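Wnt inhibitor of Dorsal protein (Drosophila melanogaster, PDB 4KRR) is a secreted Wnt-family ligand that probably binds frizzled seven-transmembrane receptors, represented here by its N-terminal domain and linker. Local coordinates at residues 18-23 and 37-42. Residues are numbered along the deposited sequence; the frame is centred on the assembly and turned at random.
Sequences QALDSC and QDFVQK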
# COMPACT_ATOMS: atom_id res chain seq x y z
N GLN A 18 10.29 3.66 -0.17
CA GLN A 18 9.76 3.05 -1.39
C GLN A 18 8.55 3.83 -1.88
O GLN A 18 8.40 4.08 -3.08
CB GLN A 18 9.38 1.59 -1.13
CG GLN A 18 8.66 0.91 -2.28
CD GLN A 18 9.53 0.79 -3.52
OE1 GLN A 18 9.43 1.60 -4.45
NE2 GLN A 18 10.38 -0.23 -3.56
N ALA A 19 7.69 4.23 -0.94
CA ALA A 19 6.48 4.97 -1.27
C ALA A 19 6.81 6.32 -1.90
O ALA A 19 6.17 6.74 -2.86
CB ALA A 19 5.62 5.16 -0.03
N LEU A 20 7.81 7.00 -1.34
CA LEU A 20 8.26 8.29 -1.86
C LEU A 20 8.79 8.18 -3.29
O LEU A 20 8.49 9.02 -4.14
CB LEU A 20 9.32 8.90 -0.95
CG LEU A 20 9.95 10.21 -1.43
CD1 LEU A 20 8.91 11.30 -1.56
CD2 LEU A 20 11.08 10.64 -0.50
N ASP A 21 9.58 7.14 -3.56
CA ASP A 21 10.14 6.94 -4.89
C ASP A 21 9.04 6.70 -5.93
O ASP A 21 9.11 7.22 -7.04
CB ASP A 21 11.14 5.79 -4.91
CG ASP A 21 12.39 6.09 -4.12
OD1 ASP A 21 12.65 7.29 -3.86
OD2 ASP A 21 13.11 5.15 -3.75
N SER A 22 8.04 5.92 -5.55
CA SER A 22 6.92 5.63 -6.44
C SER A 22 6.07 6.88 -6.65
O SER A 22 5.58 7.13 -7.75
CB SER A 22 6.07 4.49 -5.88
OG SER A 22 6.81 3.28 -5.84
N CYS A 23 5.90 7.65 -5.58
CA CYS A 23 5.11 8.88 -5.62
C CYS A 23 5.76 9.92 -6.52
O CYS A 23 5.10 10.54 -7.36
CB CYS A 23 4.95 9.43 -4.20
SG CYS A 23 3.99 10.95 -4.07
N GLN A 37 9.40 17.20 0.68
CA GLN A 37 9.03 17.93 1.88
C GLN A 37 7.56 17.73 2.21
O GLN A 37 7.20 17.44 3.35
CB GLN A 37 9.35 19.42 1.72
N ASP A 38 6.70 17.88 1.21
CA ASP A 38 5.27 17.75 1.40
C ASP A 38 4.86 16.30 1.64
O ASP A 38 3.93 16.02 2.40
CB ASP A 38 4.50 18.31 0.20
CG ASP A 38 3.01 18.37 0.44
OD1 ASP A 38 2.60 18.68 1.58
OD2 ASP A 38 2.23 18.10 -0.50
N PHE A 39 5.55 15.37 0.98
CA PHE A 39 5.24 13.95 1.13
C PHE A 39 5.50 13.49 2.56
O PHE A 39 4.67 12.81 3.16
CB PHE A 39 6.08 13.11 0.16
CG PHE A 39 5.81 11.63 0.23
CD1 PHE A 39 4.80 11.06 -0.52
CD2 PHE A 39 6.56 10.81 1.07
CE1 PHE A 39 4.54 9.71 -0.45
CE2 PHE A 39 6.31 9.46 1.14
CZ PHE A 39 5.29 8.90 0.38
N VAL A 40 6.65 13.88 3.10
CA VAL A 40 7.02 13.52 4.46
C VAL A 40 6.08 14.17 5.48
O VAL A 40 5.66 13.52 6.44
CB VAL A 40 8.48 13.92 4.76
CG1 VAL A 40 8.79 13.76 6.24
CG2 VAL A 40 9.44 13.08 3.91
N GLN A 41 5.76 15.44 5.26
CA GLN A 41 4.90 16.18 6.18
C GLN A 41 3.48 15.62 6.19
O GLN A 41 2.82 15.58 7.23
CB GLN A 41 4.90 17.67 5.83
CG GLN A 41 3.85 18.50 6.55
CD GLN A 41 4.06 18.58 8.05
OE1 GLN A 41 3.11 18.82 8.80
NE2 GLN A 41 5.30 18.40 8.49
N LYS A 42 3.01 15.18 5.02
CA LYS A 42 1.71 14.52 4.92
C LYS A 42 1.69 13.21 5.70
O LYS A 42 0.64 12.78 6.18
CB LYS A 42 1.34 14.26 3.45
CG LYS A 42 0.79 15.47 2.71
CD LYS A 42 0.27 15.07 1.33
CE LYS A 42 -0.20 16.28 0.53
NZ LYS A 42 -1.29 17.02 1.22
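Phe39 reaches across from helix 36-44 and sets its ring among Ala19, Leu20 and Cys23 of helix 8-26, a single aromatic side chain packed against three residues of the facing helix. Phe39 CG is anti to the backbone N (chi1 -179°), which carries the ring out to helix 8-26, with Phe39 CZ 3.8 Å from Ala19 CB. No hydrogen bond joins the two segments, whose axes pass 10.9 Å apart, with 135° between the N-to-C directions.

Leu20 makes apolar contact through its CD1, 3.6 Å from Phe39 CD2 and equally near CG, while its CB rests by CE2. The same residue makes a CH-pi contact: Leu20 CA stands over one ring face, 4.0 Å from the Phe39 centroid and displaced toward the rim. Cys23 SG lies oblique to the ring, in a sulfur-aromatic contact 3.6 Å from Phe39 CD1. Replacing Phe39 with an alanine is likely to open a gap between the helices and leave Leu20 and the Cys23 sulfur without their aromatic partner.

That sulfur is disulfide-bonded to Cys34, linking helix 8-26 covalently to the loop that leads into helix 36-44. Helix 53-75 packs against both, meeting Ala19 through Ala65, Cys23 through Tyr57 and Phe39 through Ser62, while helix 158-170 touches Gln18 and Ser22 of helix 8-26; the contact is thus buried within the helical N-terminal domain of the Wnt fold.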